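Local coordinates for protein PHOX (Pseudomonas fluorescens, PDB 3ZWU) that hydrolyses phosphate monoesters as an alkaline phosphatase, with a cluster of two irons and three calciums in its active site, at residues 86-91 against 189-194; 271-276 against 385-390. All coordinates share one frame; numbering follows the deposited sequence.

Contact 1 of 2, residues 86-91 against 189-194; sequences AINNEY and YLTCEE. With FEO (mu-oxo-diiron), chain I; VO4 (vanadate ion), chain C.
Strands 86-89 and 189-193 run side by side in nearly the same direction, 7° apart with their axes 8.5 Å from each other, which puts Ala86 abreast of Tyr189 and Asn88 abreast of Thr191. That spacing is too wide for backbone pairing: the strands belong to different sheets of the beta-propeller-type PhoX fold, and side chains fill the gap. Ala86 sets its methyl group squarely over the middle of the Tyr189 ring in a CH-pi contact, with CB 3.4 Å from the centroid. The ring reaches across because its CG lies opposite the backbone N (chi1 -178°), and this carries the hydroxyl to Asn88. There, OD1 of Asn88 accepts two hydrogen bonds, from OH of Tyr189 and from OG1 of Thr191, each 2.8 Å long. The two donors stand over opposite faces of the amide, well out of the carbonyl plane, and so clamp it between them; ND2 of Asn88 is held separately by the carbonyl of Cys179. Val119 of strand 118-127 packs against all three of these side chains. Past the strand ends, the extended chains of Glu90 and Glu194 converge on the diiron centre with carboxylate planes only 17° apart. Glu194 bridges the irons through its two oxygens, while OE2 of Glu90 and OE1 of Glu194 each bind FE1 at 2.0 Å.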
loop_
_atom_site.group_PDB
_atom_site.type_symbol
_atom_site.label_atom_id
_atom_site.label_comp_id
_atom_site.label_asym_id
_atom_site.label_seq_id
_atom_site.Cartn_x
_atom_site.Cartn_y
_atom_site.Cartn_z
ATOM N N ALA A 86 -2.146 -12.305 -5.537
ATOM C CA ALA A 86 -2.103 -12.130 -4.089
ATOM C C ALA A 86 -2.629 -10.726 -3.873
ATOM O O ALA A 86 -2.064 -9.783 -4.422
ATOM C CB ALA A 86 -0.682 -12.256 -3.582
ATOM N N ILE A 87 -3.758 -10.594 -3.170
ATOM C CA ILE A 87 -4.460 -9.325 -3.019
ATOM C C ILE A 87 -4.627 -8.982 -1.560
ATOM O O ILE A 87 -5.202 -9.769 -0.809
ATOM C CB ILE A 87 -5.844 -9.405 -3.724
ATOM C CG1 ILE A 87 -5.714 -9.747 -5.228
ATOM C CG2 ILE A 87 -6.634 -8.093 -3.531
ATOM C CD1 ILE A 87 -6.923 -10.464 -5.810
ATOM N N ASN A 88 -4.171 -7.792 -1.167
ATOM C CA ASN A 88 -4.299 -7.347 0.208
ATOM C C ASN A 88 -5.721 -6.970 0.533
ATOM O O ASN A 88 -6.445 -6.473 -0.326
ATOM C CB ASN A 88 -3.433 -6.129 0.477
ATOM C CG ASN A 88 -1.969 -6.413 0.425
ATOM O OD1 ASN A 88 -1.530 -7.560 0.367
ATOM N ND2 ASN A 88 -1.172 -5.371 0.489
ATOM N N ASN A 89 -6.081 -7.133 1.799
ATOM C CA ASN A 89 -7.376 -6.757 2.347
ATOM C C ASN A 89 -7.035 -5.888 3.541
ATOM O O ASN A 89 -6.557 -6.386 4.558
ATOM C CB ASN A 89 -8.144 -7.993 2.742
ATOM C CG ASN A 89 -8.459 -8.867 1.562
ATOM O OD1 ASN A 89 -8.041 -10.030 1.502
ATOM N ND2 ASN A 89 -9.246 -8.355 0.625
ATOM N N GLU A 90 -7.196 -4.575 3.389
ATOM C CA GLU A 90 -6.701 -3.621 4.368
ATOM C C GLU A 90 -7.504 -3.451 5.630
ATOM O O GLU A 90 -6.931 -3.431 6.714
ATOM C CB GLU A 90 -6.484 -2.270 3.694
ATOM C CG GLU A 90 -5.650 -1.330 4.544
ATOM C CD GLU A 90 -5.448 0.038 3.942
ATOM O OE1 GLU A 90 -6.432 0.616 3.426
ATOM O OE2 GLU A 90 -4.311 0.550 4.027
ATOM N N TYR A 91 -8.790 -3.220 5.509
ATOM C CA TYR A 91 -9.623 -2.975 6.673
ATOM C C TYR A 91 -11.056 -3.323 6.356
ATOM O O TYR A 91 -11.293 -3.964 5.339
ATOM C CB TYR A 91 -9.424 -1.539 7.216
ATOM C CG TYR A 91 -9.915 -0.406 6.340
ATOM C CD1 TYR A 91 -9.215 -0.029 5.203
ATOM C CD2 TYR A 91 -11.024 0.351 6.700
ATOM C CE1 TYR A 91 -9.633 1.041 4.417
ATOM C CE2 TYR A 91 -11.441 1.436 5.932
ATOM C CZ TYR A 91 -10.738 1.782 4.793
ATOM O OH TYR A 91 -11.102 2.864 4.025
ATOM N N TYR A 189 5.584 -12.815 -2.626
ATOM C CA TYR A 189 4.762 -11.630 -2.475
ATOM C C TYR A 189 5.092 -10.947 -1.171
ATOM O O TYR A 189 5.236 -11.620 -0.155
ATOM C CB TYR A 189 3.297 -12.064 -2.453
ATOM C CG TYR A 189 2.310 -10.925 -2.358
ATOM C CD1 TYR A 189 2.195 -9.992 -3.380
ATOM C CD2 TYR A 189 1.461 -10.800 -1.265
ATOM C CE1 TYR A 189 1.250 -8.971 -3.326
ATOM C CE2 TYR A 189 0.516 -9.780 -1.196
ATOM C CZ TYR A 189 0.413 -8.866 -2.232
ATOM O OH TYR A 189 -0.505 -7.842 -2.177
ATOM N N LEU A 190 5.183 -9.613 -1.187
ATOM C CA LEU A 190 5.396 -8.838 0.021
ATOM C C LEU A 190 4.117 -8.071 0.312
ATOM O O LEU A 190 3.588 -7.425 -0.591
ATOM C CB LEU A 190 6.563 -7.859 -0.124
ATOM C CG LEU A 190 7.912 -8.474 -0.468
ATOM C CD1 LEU A 190 8.987 -7.405 -0.552
ATOM C CD2 LEU A 190 8.320 -9.529 0.553
ATOM N N THR A 191 3.595 -8.179 1.543
ATOM C CA THR A 191 2.421 -7.433 1.990
ATOM C C THR A 191 2.888 -6.526 3.112
ATOM O O THR A 191 3.748 -6.907 3.912
ATOM C CB THR A 191 1.235 -8.331 2.331
ATOM O OG1 THR A 191 0.110 -7.493 2.579
ATOM C CG2 THR A 191 1.463 -9.216 3.529
ATOM N N CYS A 192 2.330 -5.321 3.154
ATOM C CA CYS A 192 2.771 -4.267 4.045
ATOM C C CYS A 192 1.742 -3.899 5.077
ATOM O O CYS A 192 0.640 -3.510 4.710
ATOM C CB CYS A 192 3.139 -3.065 3.196
ATOM S SG CYS A 192 4.590 -3.336 2.155
ATOM N N GLU A 193 2.119 -3.950 6.362
ATOM C CA GLU A 193 1.239 -3.579 7.467
ATOM C C GLU A 193 1.380 -2.087 7.697
ATOM O O GLU A 193 2.469 -1.624 8.043
ATOM C CB GLU A 193 1.614 -4.354 8.726
ATOM C CG GLU A 193 1.389 -5.842 8.551
ATOM C CD GLU A 193 2.018 -6.735 9.597
ATOM O OE1 GLU A 193 2.813 -6.240 10.428
ATOM O OE2 GLU A 193 1.702 -7.945 9.589
ATOM N N GLU A 194 0.299 -1.330 7.469
ATOM C CA GLU A 194 0.327 0.124 7.554
ATOM C C GLU A 194 -0.259 0.654 8.848
ATOM O O GLU A 194 0.485 0.790 9.812
ATOM C CB GLU A 194 -0.344 0.729 6.319
ATOM C CG GLU A 194 -0.270 2.245 6.238
ATOM C CD GLU A 194 -1.209 2.843 5.216
ATOM O OE1 GLU A 194 -2.259 2.225 4.933
ATOM O OE2 GLU A 194 -0.930 3.967 4.748
HETATM FE FE1 FEO I . -3.354 2.109 3.210
HETATM FE FE2 FEO I . -1.381 5.020 3.030
HETATM O O FEO I . -2.677 3.771 2.373
HETATM V V VO4 C . -4.535 4.918 3.227
HETATM O O1 VO4 C . -5.969 5.740 3.798
HETATM O O2 VO4 C . -4.825 5.096 1.496
HETATM O O3 VO4 C . -4.795 3.397 4.010
HETATM O O4 VO4 C . -3.266 5.944 3.818
HETATM O O HOH W 1 -4.569 2.057 1.355
#

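Contact 2 of 2, residues 271-276 against 385-390; sequences KHENAA and RPEWIV. With CA (calcium ion), chain F; CA (calcium ion), chain G; FEO (mu-oxo-diiron), chain I; VO4 (vanadate ion), chain C.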
loop_
_atom_site.group_PDB
_atom_site.type_symbol
_atom_site.label_atom_id
_atom_site.label_comp_id
_atom_site.label_asym_id
_atom_site.label_seq_id
_atom_site.Cartn_x
_atom_site.Cartn_y
_atom_site.Cartn_z
ATOM N N LYS A 271 4.637 2.313 9.460
ATOM C CA LYS A 271 3.350 2.146 8.787
ATOM C C LYS A 271 3.628 2.010 7.299
ATOM O O LYS A 271 3.488 2.950 6.516
ATOM C CB LYS A 271 2.398 3.287 9.159
ATOM C CG LYS A 271 2.258 3.387 10.672
ATOM C CD LYS A 271 1.166 4.311 11.134
ATOM C CE LYS A 271 1.241 4.463 12.633
ATOM N NZ LYS A 271 0.279 5.465 13.155
ATOM N N HIS A 272 4.064 0.802 6.925
ATOM C CA HIS A 272 4.482 0.471 5.565
ATOM C C HIS A 272 3.356 0.578 4.561
ATOM O O HIS A 272 2.328 -0.072 4.738
ATOM C CB HIS A 272 5.011 -0.968 5.492
ATOM C CG HIS A 272 6.283 -1.210 6.218
ATOM N ND1 HIS A 272 7.506 -1.079 5.594
ATOM C CD2 HIS A 272 6.476 -1.646 7.478
ATOM C CE1 HIS A 272 8.407 -1.413 6.506
ATOM N NE2 HIS A 272 7.830 -1.751 7.657
ATOM N N GLU A 273 3.576 1.316 3.461
ATOM C CA GLU A 273 2.597 1.397 2.389
ATOM C C GLU A 273 2.883 0.260 1.401
ATOM O O GLU A 273 2.097 -0.678 1.334
ATOM C CB GLU A 273 2.628 2.756 1.695
ATOM C CG GLU A 273 1.539 2.870 0.638
ATOM C CD GLU A 273 0.270 3.571 1.063
ATOM O OE1 GLU A 273 0.250 4.180 2.159
ATOM O OE2 GLU A 273 -0.727 3.474 0.312
ATOM N N ASN A 274 3.987 0.338 0.637
ATOM C CA ASN A 274 4.353 -0.701 -0.323
ATOM C C ASN A 274 5.848 -0.997 -0.225
ATOM O O ASN A 274 6.536 -0.417 0.621
ATOM C CB ASN A 274 3.884 -0.337 -1.744
ATOM C CG ASN A 274 4.869 0.334 -2.651
ATOM O OD1 ASN A 274 5.631 1.206 -2.224
ATOM N ND2 ASN A 274 4.770 0.073 -3.954
ATOM N N ALA A 275 6.330 -1.923 -1.047
ATOM C CA ALA A 275 7.720 -2.358 -1.048
ATOM C C ALA A 275 8.163 -2.482 -2.497
ATOM O O ALA A 275 7.750 -3.414 -3.180
ATOM C CB ALA A 275 7.834 -3.700 -0.336
ATOM N N ALA A 276 8.938 -1.507 -2.991
ATOM C CA ALA A 276 9.352 -1.472 -4.393
ATOM C C ALA A 276 10.690 -2.160 -4.585
ATOM O O ALA A 276 11.697 -1.695 -4.048
ATOM C CB ALA A 276 9.423 -0.031 -4.883
ATOM N N ARG A 385 3.452 12.464 3.683
ATOM C CA ARG A 385 2.779 11.172 3.566
ATOM C C ARG A 385 3.228 10.317 2.377
ATOM O O ARG A 385 2.497 10.192 1.384
ATOM C CB ARG A 385 1.273 11.379 3.512
ATOM C CG ARG A 385 0.685 11.918 4.797
ATOM C CD ARG A 385 -0.822 11.907 4.730
ATOM N NE ARG A 385 -1.329 10.544 4.567
ATOM C CZ ARG A 385 -2.560 10.222 4.178
ATOM N NH1 ARG A 385 -3.454 11.170 3.914
ATOM N NH2 ARG A 385 -2.908 8.947 4.049
ATOM N N PRO A 386 4.399 9.689 2.483
ATOM C CA PRO A 386 4.848 8.798 1.432
ATOM C C PRO A 386 3.900 7.613 1.313
ATOM O O PRO A 386 3.626 6.954 2.317
ATOM C CB PRO A 386 6.238 8.339 1.894
ATOM C CG PRO A 386 6.671 9.326 2.883
ATOM C CD PRO A 386 5.444 9.915 3.496
ATOM N N GLU A 387 3.371 7.367 0.112
ATOM C CA GLU A 387 2.533 6.205 -0.112
ATOM C C GLU A 387 3.291 5.272 -1.058
ATOM O O GLU A 387 4.380 4.841 -0.674
ATOM C CB GLU A 387 1.085 6.577 -0.486
ATOM C CG GLU A 387 0.324 7.148 0.701
ATOM C CD GLU A 387 -1.188 7.060 0.631
ATOM O OE1 GLU A 387 -1.791 7.914 -0.051
ATOM O OE2 GLU A 387 -1.780 6.147 1.251
ATOM N N TRP A 388 2.786 4.936 -2.247
ATOM C CA TRP A 388 3.445 3.930 -3.066
ATOM C C TRP A 388 4.693 4.416 -3.743
ATOM O O TRP A 388 4.768 5.569 -4.160
ATOM C CB TRP A 388 2.519 3.368 -4.142
ATOM C CG TRP A 388 1.334 2.604 -3.652
ATOM C CD1 TRP A 388 0.447 2.985 -2.683
ATOM C CD2 TRP A 388 0.745 1.485 -4.311
ATOM N NE1 TRP A 388 -0.637 2.145 -2.676
ATOM C CE2 TRP A 388 -0.486 1.221 -3.674
ATOM C CE3 TRP A 388 1.120 0.704 -5.411
ATOM C CZ2 TRP A 388 -1.325 0.190 -4.081
ATOM C CZ3 TRP A 388 0.276 -0.307 -5.826
ATOM C CH2 TRP A 388 -0.925 -0.558 -5.158
ATOM N N ILE A 389 5.649 3.496 -3.904
ATOM C CA ILE A 389 6.895 3.698 -4.605
ATOM C C ILE A 389 6.964 2.685 -5.742
ATOM O O ILE A 389 6.602 1.519 -5.551
ATOM C CB ILE A 389 8.106 3.552 -3.655
ATOM C CG1 ILE A 389 8.007 4.560 -2.501
ATOM C CG2 ILE A 389 9.426 3.725 -4.429
ATOM C CD1 ILE A 389 9.036 4.403 -1.418
ATOM N N VAL A 390 7.418 3.121 -6.920
ATOM C CA VAL A 390 7.621 2.234 -8.064
ATOM C C VAL A 390 8.959 2.539 -8.708
ATOM O O VAL A 390 9.456 3.663 -8.615
ATOM C CB VAL A 390 6.479 2.257 -9.101
ATOM C CG1 VAL A 390 5.207 1.658 -8.524
ATOM C CG2 VAL A 390 6.226 3.659 -9.638
HETATM CA CA CA F . -3.009 3.858 0.046
HETATM CA CA CA G . -4.058 7.236 0.827
HETATM FE FE1 FEO I . -3.354 2.109 3.210
HETATM FE FE2 FEO I . -1.381 5.020 3.030
HETATM O O FEO I . -2.677 3.771 2.373
HETATM V V VO4 C . -4.535 4.918 3.227
HETATM O O1 VO4 C . -5.969 5.740 3.798
HETATM O O2 VO4 C . -4.825 5.096 1.496
HETATM O O3 VO4 C . -4.795 3.397 4.010
HETATM O O4 VO4 C . -3.266 5.944 3.818
HETATM O O HOH W 2 5.840 2.668 0.045
HETATM O O HOH W 3 -5.189 8.281 2.733
HETATM O O HOH W 4 -2.577 1.448 -0.667
HETATM O O HOH W 5 -4.747 3.307 -1.580
HETATM O O HOH W 1 -4.569 2.057 1.355
HETATM O O HOH W 6 -4.376 9.379 -0.083
#
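Arg385 opens the segment by turning its guanidinium edge-on to the vanadate, NH2 lying 3.0 Å from O4 of that ion. The same NH2 donates to a water on the chain G calcium, which in turn donates to vanadate O1 and O4. A salt bridge from NE to Asp292, itself an iron ligand, helps to position the group. Two residues on, Glu387 lies where strand 386-391 meets the loop carrying Glu273. Its OE2 binds FE2 of the diiron unit and the chain G calcium, with a longer reach of 2.9 Å to the chain F calcium, while OE1 adds a second grip on the chain G calcium. Glu273 approaches from the other segment with its chain bent at chi2 (97°), which lays CG over the Glu387 carbonyl carbon and sends the carboxylate to the metals: OE1 binds FE2 at 2.0 Å and OE2 the chain F calcium at 2.3 Å. The two acids thus sit close because they share cations, which probably offset their charge. Trp388 presents its indole edge to Glu273, CD1 being 3.3 Å from OE2, and its NE1 donates to a water on the chain F calcium. At Ile389 the Asn274 amide behaves like a strand backbone: OD1 accepts from Ile389 N at 2.8 Å, from above the carbonyl plane, and ND2 returns a nearly straight bond (168°) to Ile389 O. A leucine in place of Asn274 would probably leave both backbone groups of Ile389 without these partners and let the Glu273 loop shift against the strand. The Ile389 side chain also meets Ala276, CG2 to CB. Carboxylates shared between iron and calcium, beside an arginine facing a phosphate-like oxyanion, are consistent with a PhoX phosphatase active site.

How the contacts relate
Both contacts end at the same cofactor, illustrating how acids from strands and loops of different parts of a propeller can be gathered round one central metal site. Their centres lie about 12 Å apart. Contact 1 supplies FE1 with two carboxylates, contact 2 supplies FE2 with two, and Glu194 of contact 1 serves both irons. Here the contacts touch, with Glu194 OE2 2.9 Å from Glu273 OE1 as fellow ligands of FE2. The contacts also pack directly, Cys192 CB lying 3.2 Å from the backbone O of Glu273. The vanadate, a phosphate analogue, spans the irons through O3 and O4, and water 1 joins FE1 to the chain F calcium, linking the two contacts.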